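Local coordinates for protein D-alanyl-D-alanine carboxypeptidase (Vibrio cholerae, PDB 5TR7) that probably removes the terminal D-alanine from peptidoglycan precursors as a penicillin-binding serine carboxypeptidase of the peptidase S11 family, at residues Asn185-Leu189 with Glu233-Lys237; Asp192-Val197 with Lys241-Ser245; Phe117-Asn122 with His134-Ser138; Val60-Ala66 with Val104-His109. One frame throughout, in Å; residues are numbered along the deposited sequence.

Contact 1: Asn185-Leu189 with Glu233-Lys237; sequences NRNGL and ENARK. With NO2 (nitrite ion), chain F.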
loop_
_atom_site.group_PDB
_atom_site.type_symbol
_atom_site.label_atom_id
_atom_site.label_comp_id
_atom_site.label_asym_id
_atom_site.label_seq_id
_atom_site.Cartn_x
_atom_site.Cartn_y
_atom_site.Cartn_z
ATOM N N ASN A 185 0.213 12.623 -2.644
ATOM C CA ASN A 185 -0.076 11.243 -2.856
ATOM C C ASN A 185 0.231 10.973 -4.320
ATOM O O ASN A 185 -0.296 11.669 -5.167
ATOM C CB ASN A 185 -1.568 10.987 -2.573
ATOM C CG ASN A 185 -1.888 9.572 -2.478
ATOM O OD1 ASN A 185 -1.379 8.762 -3.259
ATOM N ND2 ASN A 185 -2.747 9.223 -1.472
ATOM N N ARG A 186 1.101 10.020 -4.604
ATOM C CA ARG A 186 1.522 9.626 -5.955
ATOM C C ARG A 186 0.466 8.861 -6.741
ATOM O O ARG A 186 0.678 8.531 -7.905
ATOM C CB ARG A 186 2.763 8.714 -5.815
ATOM C CG ARG A 186 4.101 9.336 -5.485
ATOM C CD ARG A 186 4.981 9.414 -6.764
ATOM N NE ARG A 186 6.370 9.028 -6.485
ATOM C CZ ARG A 186 7.266 8.536 -7.363
ATOM N NH1 ARG A 186 8.466 8.195 -6.943
ATOM N NH2 ARG A 186 7.006 8.319 -8.629
ATOM N N ASN A 187 -0.672 8.480 -6.126
ATOM C CA ASN A 187 -1.733 7.852 -6.902
ATOM C C ASN A 187 -2.541 8.946 -7.664
ATOM O O ASN A 187 -3.521 9.523 -7.165
ATOM C CB ASN A 187 -2.614 7.065 -5.972
ATOM C CG ASN A 187 -3.727 6.366 -6.666
ATOM O OD1 ASN A 187 -3.757 6.249 -7.884
ATOM N ND2 ASN A 187 -4.670 5.861 -5.874
ATOM N N GLY A 188 -2.088 9.234 -8.860
ATOM C CA GLY A 188 -2.666 10.252 -9.731
ATOM C C GLY A 188 -4.117 10.011 -10.085
ATOM O O GLY A 188 -4.876 10.964 -10.276
ATOM N N LEU A 189 -4.544 8.744 -10.062
ATOM C CA LEU A 189 -5.949 8.446 -10.333
ATOM C C LEU A 189 -6.912 9.061 -9.339
ATOM O O LEU A 189 -8.099 9.216 -9.653
ATOM C CB LEU A 189 -6.196 6.949 -10.478
ATOM C CG LEU A 189 -5.630 6.297 -11.757
ATOM C CD1 LEU A 189 -6.009 4.847 -11.692
ATOM C CD2 LEU A 189 -6.159 6.898 -13.070
ATOM N N GLU A 233 5.131 6.491 -15.038
ATOM C CA GLU A 233 3.979 6.917 -14.255
ATOM C C GLU A 233 2.711 7.077 -15.089
ATOM O O GLU A 233 1.652 6.702 -14.620
ATOM C CB GLU A 233 4.280 8.132 -13.396
ATOM C CG GLU A 233 5.142 7.724 -12.206
ATOM C CD GLU A 233 5.306 8.816 -11.203
ATOM O OE1 GLU A 233 6.141 9.698 -11.463
ATOM O OE2 GLU A 233 4.638 8.762 -10.122
ATOM N N ASN A 234 2.820 7.547 -16.334
ATOM C CA ASN A 234 1.625 7.698 -17.170
ATOM C C ASN A 234 0.966 6.391 -17.518
ATOM O O ASN A 234 -0.256 6.281 -17.393
ATOM C CB ASN A 234 1.945 8.521 -18.379
ATOM C CG ASN A 234 2.236 9.959 -17.987
ATOM O OD1 ASN A 234 1.714 10.463 -16.947
ATOM N ND2 ASN A 234 3.046 10.641 -18.788
ATOM N N ALA A 235 1.795 5.388 -17.828
ATOM C CA ALA A 235 1.311 4.086 -18.116
ATOM C C ALA A 235 0.690 3.491 -16.838
ATOM O O ALA A 235 -0.374 2.891 -16.899
ATOM C CB ALA A 235 2.454 3.204 -18.632
ATOM N N ARG A 236 1.335 3.633 -15.691
ATOM C CA ARG A 236 0.746 3.112 -14.446
ATOM C C ARG A 236 -0.759 3.612 -14.293
ATOM O O ARG A 236 -1.687 2.830 -14.058
ATOM C CB ARG A 236 1.595 3.578 -13.280
ATOM C CG ARG A 236 0.967 3.353 -11.944
ATOM C CD ARG A 236 1.965 3.434 -10.843
ATOM N NE ARG A 236 2.544 4.761 -10.573
ATOM C CZ ARG A 236 3.543 4.908 -9.696
ATOM N NH1 ARG A 236 4.062 3.837 -9.084
ATOM N NH2 ARG A 236 4.063 6.080 -9.406
ATOM N N LYS A 237 -0.989 4.885 -14.551
ATOM C CA LYS A 237 -2.349 5.397 -14.469
ATOM C C LYS A 237 -3.228 4.854 -15.582
ATOM O O LYS A 237 -4.292 4.317 -15.305
ATOM C CB LYS A 237 -2.396 6.910 -14.532
ATOM C CG LYS A 237 -2.029 7.598 -13.234
ATOM C CD LYS A 237 -2.278 9.115 -13.269
ATOM C CE LYS A 237 -1.155 9.893 -13.942
ATOM N NZ LYS A 237 -1.423 11.355 -13.786
HETATM N N NO2 F . 0.386 7.207 -10.663
HETATM O O1 NO2 F . -0.129 8.299 -10.788
HETATM O O2 NO2 F . 1.712 7.207 -11.062
#
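The turn 185-189 meets the first turn of helix 233-251 with its backbone closest at Leu189 and Lys237, whose CA atoms lie 6.3 Å apart. Across this junction Arg186 NH2 gives a nearly straight hydrogen bond (164°) to Glu233 OE2 at 2.8 Å, within a salt bridge. The oxygen lies in the guanidinium plane, yet is met from above the carboxylate plane. Arg236 NH2 reaches the same oxygen by a weak hydrogen bond, also part of a salt bridge, so one oxygen joins two arginines and probably offsets their charge. Beside this network sits a nitrite ion, probably from the crystallisation liquor. Nitrite O2 lies at the edge of the Arg236 guanidinium, in its plane, and accepts from NE at 2.6 Å, while Gly188 N donates to nitrite O1 at 2.9 Å. Lys237, bent at chi3 (-82°), runs past Gly188, with CD 3.7 Å from Gly188 CA. Leu189 CD2 packs 4.0 Å from Lys237 CB. Asn187 N donates to Asn185 OD1, an Asx turn just before Gly188. Together the turn and helix start form a small anion pocket beside the active-site region of the penicillin-binding domain, the Arg186 side chain lying about 6 Å from that of Ser98, a predicted active-site residue.

Contact 2: Asp192-Val197 with Lys241-Ser245; sequences DKSMNV and KKLLS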
loop_
_atom_site.group_PDB
_atom_site.type_symbol
_atom_site.label_atom_id
_atom_site.label_comp_id
_atom_site.label_asym_id
_atom_site.label_seq_id
_atom_site.Cartn_x
_atom_site.Cartn_y
_atom_site.Cartn_z
ATOM N N ASP A 192 -8.599 11.922 -11.088
ATOM C CA ASP A 192 -9.426 11.653 -12.257
ATOM C C ASP A 192 -10.903 11.900 -11.929
ATOM O O ASP A 192 -11.514 11.232 -11.104
ATOM C CB ASP A 192 -9.213 10.226 -12.745
ATOM C CG ASP A 192 -9.913 9.920 -14.041
ATOM O OD1 ASP A 192 -11.075 10.296 -14.274
ATOM O OD2 ASP A 192 -9.273 9.236 -14.825
ATOM N N LYS A 193 -11.484 12.828 -12.655
ATOM C CA LYS A 193 -12.882 13.208 -12.467
ATOM C C LYS A 193 -13.928 12.258 -13.017
ATOM O O LYS A 193 -15.061 12.286 -12.556
ATOM C CB LYS A 193 -13.052 14.617 -13.061
ATOM C CG LYS A 193 -12.371 15.619 -12.118
ATOM C CD LYS A 193 -11.868 16.861 -12.817
ATOM C CE LYS A 193 -10.601 16.519 -13.612
ATOM N NZ LYS A 193 -10.112 17.648 -14.464
ATOM N N SER A 194 -13.601 11.523 -14.079
ATOM C CA SER A 194 -14.515 10.546 -14.662
ATOM C C SER A 194 -14.693 9.289 -13.790
ATOM O O SER A 194 -15.615 8.530 -14.027
ATOM C CB SER A 194 -14.074 10.110 -16.079
ATOM O OG SER A 194 -12.826 9.424 -16.092
ATOM N N MET A 195 -13.813 9.047 -12.833
ATOM C CA MET A 195 -13.836 7.810 -12.011
ATOM C C MET A 195 -13.761 8.091 -10.521
ATOM O O MET A 195 -13.252 9.111 -10.108
ATOM C CB MET A 195 -12.660 6.883 -12.309
ATOM C CG MET A 195 -12.839 5.851 -13.398
ATOM S SD MET A 195 -12.021 4.226 -12.954
ATOM C CE MET A 195 -12.400 3.359 -14.520
ATOM N N ASN A 196 -14.282 7.167 -9.717
ATOM C CA ASN A 196 -14.239 7.274 -8.272
ATOM C C ASN A 196 -13.204 6.273 -7.727
ATOM O O ASN A 196 -13.534 5.212 -7.219
ATOM C CB ASN A 196 -15.623 7.064 -7.660
ATOM C CG ASN A 196 -16.719 7.973 -8.314
ATOM O OD1 ASN A 196 -17.106 9.041 -7.778
ATOM N ND2 ASN A 196 -17.169 7.583 -9.534
ATOM N N VAL A 197 -11.943 6.625 -7.895
ATOM C CA VAL A 197 -10.796 5.889 -7.403
ATOM C C VAL A 197 -10.471 6.473 -6.052
ATOM O O VAL A 197 -10.230 7.675 -5.918
ATOM C CB VAL A 197 -9.601 6.109 -8.308
ATOM C CG1 VAL A 197 -8.403 5.354 -7.773
ATOM C CG2 VAL A 197 -9.939 5.639 -9.722
ATOM N N LYS A 241 -6.506 2.423 -15.281
ATOM C CA LYS A 241 -7.819 2.967 -15.674
ATOM C C LYS A 241 -8.460 2.004 -16.674
ATOM O O LYS A 241 -9.636 1.691 -16.513
ATOM C CB LYS A 241 -7.747 4.419 -16.218
ATOM C CG LYS A 241 -9.065 5.079 -16.341
ATOM C CD LYS A 241 -9.050 6.469 -16.985
ATOM C CE LYS A 241 -10.427 7.140 -16.770
ATOM N NZ LYS A 241 -10.508 8.516 -17.330
ATOM N N LYS A 242 -7.678 1.440 -17.619
ATOM C CA LYS A 242 -8.249 0.505 -18.610
ATOM C C LYS A 242 -8.730 -0.727 -17.889
ATOM O O LYS A 242 -9.819 -1.195 -18.130
ATOM C CB LYS A 242 -7.263 -0.003 -19.662
ATOM C CG LYS A 242 -6.827 0.984 -20.687
ATOM C CD LYS A 242 -5.619 0.473 -21.491
ATOM C CE LYS A 242 -5.127 1.643 -22.329
ATOM N NZ LYS A 242 -3.722 1.469 -22.786
ATOM N N LEU A 243 -7.894 -1.258 -17.035
ATOM C CA LEU A 243 -8.239 -2.444 -16.321
ATOM C C LEU A 243 -9.516 -2.232 -15.576
ATOM O O LEU A 243 -10.387 -3.031 -15.650
ATOM C CB LEU A 243 -7.120 -2.818 -15.382
ATOM C CG LEU A 243 -7.016 -4.258 -14.954
ATOM C CD1 LEU A 243 -7.258 -5.215 -16.092
ATOM C CD2 LEU A 243 -5.679 -4.505 -14.316
ATOM N N LEU A 244 -9.626 -1.129 -14.869
ATOM C CA LEU A 244 -10.829 -0.841 -14.079
ATOM C C LEU A 244 -12.065 -0.634 -14.957
ATOM O O LEU A 244 -13.129 -1.173 -14.633
ATOM C CB LEU A 244 -10.627 0.370 -13.161
ATOM C CG LEU A 244 -9.684 0.185 -11.983
ATOM C CD1 LEU A 244 -9.250 1.536 -11.421
ATOM C CD2 LEU A 244 -10.282 -0.653 -10.882
ATOM N N SER A 245 -11.966 0.143 -16.038
ATOM C CA SER A 245 -13.127 0.361 -16.921
ATOM C C SER A 245 -13.642 -0.940 -17.477
ATOM O O SER A 245 -14.847 -1.128 -17.591
ATOM C CB SER A 245 -12.806 1.261 -18.106
ATOM O OG SER A 245 -12.326 2.457 -17.609
#
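Met195 and Lys241 carry most of this contact and Leu244 comes next, joining the loop that leads into strand 196-205 to one side of helix 233-251. Met195, bent at chi2 (-142°), directs its methyl group onto the helix: CE lies 3.7 Å from Leu244 CB and also approaches Ser245 OG, while SD runs obliquely past the Leu244 side chain. Deeper in, Val197 CG2 reaches Leu244 CD1 at a looser 4.5 Å, and Leu244 continues onto Leu223 and Ala225 of strand 221-230. Lys241 travels the other way. Its chain is extended from CG to NZ, and the ammonium group enters the loop, where NZ bonds Asp192 OD2 at 2.9 Å on the syn lone pair and Ser194 OG at 2.8 Å. Ser194 OG in turn donates to the syn lone pair of Asp192 OD1, at 2.7 Å, which leaves the hydroxyl free to accept from the lysine. Asp192 OD1 also receives weak bonds from the backbone N of Ser194 and Met195, so the loop itself helps hold the carboxylate. The chemistry therefore implies a cyclic ion-pair network on the outer side of an apolar Met195-Leu244 contact, with the aspartate probably kept ionised by the nearby ammonium.

Contact 3: Phe117-Asn122 with His134-Ser138; sequences FVDLMN and HFTNS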
loop_
_atom_site.group_PDB
_atom_site.type_symbol
_atom_site.label_atom_id
_atom_site.label_comp_id
_atom_site.label_asym_id
_atom_site.label_seq_id
_atom_site.Cartn_x
_atom_site.Cartn_y
_atom_site.Cartn_z
ATOM N N PHE A 117 7.551 -6.582 14.634
ATOM C CA PHE A 117 6.450 -6.004 13.790
ATOM C C PHE A 117 6.305 -6.853 12.549
ATOM O O PHE A 117 5.191 -7.192 12.154
ATOM C CB PHE A 117 6.659 -4.547 13.455
ATOM C CG PHE A 117 5.525 -3.922 12.690
ATOM C CD1 PHE A 117 4.419 -3.448 13.345
ATOM C CD2 PHE A 117 5.564 -3.832 11.297
ATOM C CE1 PHE A 117 3.358 -2.845 12.628
ATOM C CE2 PHE A 117 4.520 -3.288 10.587
ATOM C CZ PHE A 117 3.429 -2.743 11.259
ATOM N N VAL A 118 7.432 -7.277 12.004
ATOM C CA VAL A 118 7.450 -8.168 10.827
ATOM C C VAL A 118 6.756 -9.518 11.162
ATOM O O VAL A 118 6.043 -10.080 10.342
ATOM C CB VAL A 118 8.858 -8.341 10.251
ATOM C CG1 VAL A 118 8.825 -9.313 9.121
ATOM C CG2 VAL A 118 9.406 -7.031 9.721
ATOM N N ASP A 119 6.955 -10.025 12.364
ATOM C CA ASP A 119 6.222 -11.255 12.782
ATOM C C ASP A 119 4.719 -10.994 12.667
ATOM O O ASP A 119 3.987 -11.775 12.078
ATOM C CB ASP A 119 6.564 -11.670 14.245
ATOM C CG ASP A 119 8.006 -12.133 14.418
ATOM O OD1 ASP A 119 8.651 -12.397 13.387
ATOM O OD2 ASP A 119 8.490 -12.326 15.576
ATOM N N LEU A 120 4.225 -9.891 13.211
ATOM C CA LEU A 120 2.785 -9.614 13.055
ATOM C C LEU A 120 2.400 -9.479 11.557
ATOM O O LEU A 120 1.337 -9.980 11.150
ATOM C CB LEU A 120 2.359 -8.316 13.700
ATOM C CG LEU A 120 2.635 -8.206 15.195
ATOM C CD1 LEU A 120 2.272 -6.770 15.554
ATOM C CD2 LEU A 120 1.872 -9.242 16.022
ATOM N N MET A 121 3.250 -8.836 10.741
ATOM C CA MET A 121 2.933 -8.698 9.334
ATOM C C MET A 121 2.697 -10.043 8.682
ATOM O O MET A 121 1.700 -10.224 8.010
ATOM C CB MET A 121 4.018 -7.955 8.529
ATOM C CG MET A 121 4.308 -6.515 8.924
ATOM S SD MET A 121 5.805 -5.815 8.166
ATOM C CE MET A 121 5.253 -5.490 6.508
ATOM N N ASN A 122 3.597 -10.992 8.860
ATOM C CA ASN A 122 3.437 -12.331 8.261
ATOM C C ASN A 122 2.321 -13.119 8.877
ATOM O O ASN A 122 1.733 -13.971 8.202
ATOM C CB ASN A 122 4.755 -13.139 8.330
ATOM C CG ASN A 122 5.859 -12.509 7.463
ATOM O OD1 ASN A 122 5.646 -12.194 6.268
ATOM N ND2 ASN A 122 7.031 -12.264 8.069
ATOM N N HIS A 134 5.856 -12.997 1.691
ATOM C CA HIS A 134 6.644 -13.024 2.901
ATOM C C HIS A 134 7.341 -11.671 3.064
ATOM O O HIS A 134 7.953 -11.168 2.147
ATOM C CB HIS A 134 7.661 -14.150 2.909
ATOM C CG HIS A 134 8.348 -14.315 4.223
ATOM N ND1 HIS A 134 9.598 -13.810 4.486
ATOM C CD2 HIS A 134 7.922 -14.889 5.367
ATOM C CE1 HIS A 134 9.918 -14.079 5.740
ATOM N NE2 HIS A 134 8.921 -14.745 6.293
ATOM N N PHE A 135 7.257 -11.108 4.248
ATOM C CA PHE A 135 7.871 -9.836 4.534
ATOM C C PHE A 135 9.077 -9.941 5.465
ATOM O O PHE A 135 9.104 -10.805 6.366
ATOM C CB PHE A 135 6.807 -8.902 5.101
ATOM C CG PHE A 135 5.600 -8.771 4.202
ATOM C CD1 PHE A 135 5.619 -7.953 3.102
ATOM C CD2 PHE A 135 4.456 -9.522 4.438
ATOM C CE1 PHE A 135 4.511 -7.842 2.263
ATOM C CE2 PHE A 135 3.346 -9.394 3.655
ATOM C CZ PHE A 135 3.352 -8.551 2.549
ATOM N N THR A 136 10.076 -9.076 5.229
ATOM C CA THR A 136 11.281 -8.990 6.059
ATOM C C THR A 136 11.448 -7.641 6.754
ATOM O O THR A 136 12.309 -7.481 7.592
ATOM C CB THR A 136 12.542 -9.285 5.253
ATOM O OG1 THR A 136 12.619 -8.354 4.156
ATOM C CG2 THR A 136 12.504 -10.748 4.757
ATOM N N ASN A 137 10.658 -6.652 6.414
ATOM C CA ASN A 137 10.763 -5.382 7.061
ATOM C C ASN A 137 9.422 -4.639 6.892
ATOM O O ASN A 137 8.577 -5.085 6.127
ATOM C CB ASN A 137 11.940 -4.627 6.444
ATOM C CG ASN A 137 11.702 -4.296 5.012
ATOM O OD1 ASN A 137 10.650 -3.770 4.634
ATOM N ND2 ASN A 137 12.680 -4.579 4.203
ATOM N N SER A 138 9.261 -3.496 7.561
ATOM C CA SER A 138 8.039 -2.721 7.517
ATOM C C SER A 138 7.906 -1.723 6.355
ATOM O O SER A 138 6.845 -1.062 6.225
ATOM C CB SER A 138 7.942 -1.942 8.800
ATOM O OG SER A 138 9.061 -1.039 8.919
#
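Asn122 and Phe135 form the polar centre of the contact, through a pair of hydrogen bonds between the Asn122 amide and the backbone N and O of Phe135. Phe135 N donates to Asn122 OD1 at 2.8 Å, in the carbonyl plane and on a lone pair, while Asn122 ND2 returns a bond to Phe135 O at 3.1 Å. Both are nearly straight, at 171° and 173°. The side-chain amide thus pairs with an extended backbone much as a neighbouring strand would. The imidazole of His134 lies almost parallel to this amide, its plane only 6° away, with NE2 3.6 Å from Asn122 ND2; His134 ND1 is separately bonded to Asn145 O.

Van der Waals packing continues along the helix. Val118 lays its two methyls along the passing chain: CG1, anti to the backbone N, faces Phe135 O, and CG2 packs 3.4 Å from Asn137 CA. Met121 bends at chi3 to place CE 4.0 Å from Phe135 CB, the two side chains crossing at about a right angle. Phe117 CD2 meets Ser138 CB at 3.9 Å.

These contacts fasten an irregular segment along helix 114-127 in the helical part of the penicillin-binding domain, beside helix 37-50, at whose start lie Ser35 and Lys38, the predicted SxxK serine and lysine. The Ser138 side chain lies about 7 Å from that of Lys38, the predicted proton acceptor.

In the next shell, Ser138 OG bonds Glu114 OE1 and Ser138 O accepts from Thr41 OG1. Asn137 OD1 accepts from the backbone N of both His139 and Gly140, and Met40 of helix 37-50 packs against the Phe135 side chain.

Contact 4: Val60-Ala66 with Val104-His109; sequences VVISKNA and VAMAEH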
loop_
_atom_site.group_PDB
_atom_site.type_symbol
_atom_site.label_atom_id
_atom_site.label_comp_id
_atom_site.label_asym_id
_atom_site.label_seq_id
_atom_site.Cartn_x
_atom_site.Cartn_y
_atom_site.Cartn_z
ATOM N N VAL A 60 4.757 9.260 19.585
ATOM C CA VAL A 60 5.663 8.198 19.307
ATOM C C VAL A 60 7.077 8.673 19.309
ATOM O O VAL A 60 7.402 9.646 18.642
ATOM C CB VAL A 60 5.386 7.601 17.900
ATOM C CG1 VAL A 60 6.271 6.381 17.680
ATOM C CG2 VAL A 60 3.924 7.198 17.765
ATOM N N VAL A 61 7.927 7.932 19.999
ATOM C CA VAL A 61 9.355 8.189 20.047
ATOM C C VAL A 61 9.972 7.846 18.684
ATOM O O VAL A 61 9.667 6.815 18.072
ATOM C CB VAL A 61 10.049 7.247 21.024
ATOM C CG1 VAL A 61 11.550 7.515 21.050
ATOM C CG2 VAL A 61 9.474 7.407 22.420
ATOM N N ILE A 62 10.844 8.716 18.204
ATOM C CA ILE A 62 11.522 8.480 16.978
ATOM C C ILE A 62 12.910 8.019 17.371
ATOM O O ILE A 62 13.657 8.777 17.943
ATOM C CB ILE A 62 11.597 9.759 16.147
ATOM C CG1 ILE A 62 10.211 10.353 15.951
ATOM C CG2 ILE A 62 12.343 9.480 14.866
ATOM C CD1 ILE A 62 9.180 9.395 15.345
ATOM N N SER A 63 13.243 6.771 17.070
ATOM C CA SER A 63 14.565 6.197 17.458
ATOM C C SER A 63 15.593 6.414 16.349
ATOM O O SER A 63 15.268 6.934 15.249
ATOM C CB SER A 63 14.462 4.699 17.639
ATOM O OG SER A 63 14.367 4.061 16.352
ATOM N N LYS A 64 16.808 5.949 16.647
ATOM C CA LYS A 64 17.952 5.916 15.741
ATOM C C LYS A 64 17.596 5.201 14.438
ATOM O O LYS A 64 18.107 5.534 13.388
ATOM C CB LYS A 64 19.090 5.046 16.320
ATOM C CG LYS A 64 19.912 5.601 17.475
ATOM C CD LYS A 64 21.072 4.630 17.803
ATOM C CE LYS A 64 22.176 5.240 18.665
ATOM N NZ LYS A 64 23.314 4.284 18.765
ATOM N N ASN A 65 16.750 4.185 14.529
ATOM C CA ASN A 65 16.389 3.378 13.379
ATOM C C ASN A 65 15.409 4.041 12.453
ATOM O O ASN A 65 15.377 3.721 11.298
ATOM C CB ASN A 65 15.811 2.080 13.830
ATOM C CG ASN A 65 16.763 1.300 14.655
ATOM O OD1 ASN A 65 17.985 1.348 14.465
ATOM N ND2 ASN A 65 16.225 0.594 15.586
ATOM N N ALA A 66 14.605 4.952 12.973
ATOM C CA ALA A 66 13.695 5.724 12.176
ATOM C C ALA A 66 14.375 7.030 11.587
ATOM O O ALA A 66 13.762 7.780 10.848
ATOM C CB ALA A 66 12.492 6.060 13.055
ATOM N N VAL A 104 9.239 2.564 10.042
ATOM C CA VAL A 104 10.027 1.996 11.132
ATOM C C VAL A 104 9.590 2.515 12.485
ATOM O O VAL A 104 9.563 1.738 13.443
ATOM C CB VAL A 104 11.515 2.222 10.938
ATOM C CG1 VAL A 104 12.291 1.665 12.134
ATOM C CG2 VAL A 104 11.968 1.553 9.661
ATOM N N ALA A 105 9.227 3.800 12.565
ATOM C CA ALA A 105 8.781 4.347 13.845
ATOM C C ALA A 105 7.499 3.708 14.323
ATOM O O ALA A 105 7.366 3.409 15.534
ATOM C CB ALA A 105 8.621 5.844 13.789
ATOM N N MET A 106 6.550 3.500 13.414
ATOM C CA MET A 106 5.280 2.818 13.820
ATOM C C MET A 106 5.523 1.356 14.163
ATOM O O MET A 106 4.959 0.822 15.112
ATOM C CB MET A 106 4.175 2.938 12.768
ATOM C CG MET A 106 3.564 4.346 12.699
ATOM S SD MET A 106 2.824 4.854 14.282
ATOM C CE MET A 106 1.547 3.603 14.517
ATOM N N ALA A 107 6.406 0.725 13.411
ATOM C CA ALA A 107 6.740 -0.664 13.652
ATOM C C ALA A 107 7.206 -0.831 15.096
ATOM O O ALA A 107 6.720 -1.702 15.855
ATOM C CB ALA A 107 7.807 -1.105 12.665
ATOM N N GLU A 108 8.095 0.080 15.503
ATOM C CA GLU A 108 8.629 0.052 16.847
ATOM C C GLU A 108 7.587 0.408 17.892
ATOM O O GLU A 108 7.546 -0.215 18.947
ATOM C CB GLU A 108 9.860 0.948 16.985
ATOM C CG GLU A 108 11.063 0.490 16.191
ATOM C CD GLU A 108 12.290 1.391 16.364
ATOM O OE1 GLU A 108 12.196 2.568 16.851
ATOM O OE2 GLU A 108 13.392 0.884 16.061
ATOM N N HIS A 109 6.735 1.380 17.600
ATOM C CA HIS A 109 5.707 1.778 18.585
ATOM C C HIS A 109 4.716 0.623 18.806
ATOM O O HIS A 109 4.182 0.439 19.883
ATOM C CB HIS A 109 4.952 3.006 18.031
ATOM C CG HIS A 109 3.884 3.528 18.926
ATOM N ND1 HIS A 109 4.172 4.181 20.097
ATOM C CD2 HIS A 109 2.535 3.538 18.814
ATOM C CE1 HIS A 109 3.062 4.579 20.671
ATOM N NE2 HIS A 109 2.047 4.180 19.930
#
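Two hydrogen bonds, both to Glu108, make up the polar part of the contact. Ser63 OG donates to Glu108 OE1 at 2.7 Å, met on the syn side and slightly out of the carboxylate plane. Asn65 ND2 donates to Glu108 OE2 at 2.9 Å and 170°, nearly along the C-O axis; the amide and carboxylate planes stand 71° apart. Glu108 reaches both through a chain extended at chi2 (-179°). Ser63 OG also accepts from Asn65 N, closing an ST turn that sets the two donors side by side.

The aromatic contact belongs to Val60. Its CG2 stands over one face of the His109 ring, 3.8 Å from the centroid and close to the ring normal, a CH-pi interaction, while CG1 packs 3.6 Å from His109 CB. His109 NE2 is bonded to Asp58 OD2, which would limit rotation of the ring under the methyl.

Apolar packing fills the middle: Ala105 CB meets Ile62 CD1 and Ala66 CB, each at 3.9 Å, and Val104 CG1 lies 3.9 Å from Asn65 CB. The contact thereby joins the end of strand 59-61, and the turn that follows, to helix 100-111, within the helical part of a serine penicillin-binding domain.

In the fold
Contacts 1 and 2 share helix 233-251 and have centres 11 Å apart; they touch where Leu189 O meets Val197 CB at 3.7 Å. Their segments alternate in sequence, so the turn and loop before strand 196-205 lie against successive parts of one helix. Contacts 3 and 4, centres 15 Å apart, join through consecutive helices 100-111 and 114-127, Phe117 CG lying 3.6 Å from Ala107 CA. The pairs stay separate: contacts 1 and 3 come no closer than about 16 Å (nearest atoms). Side chain to side chain, Arg186 of contact 1's nitrite pocket is about 7 Å from Lys201, predicted to bind substrate, and Val104 of contact 4 about 9 Å from Lys38, the predicted proton acceptor.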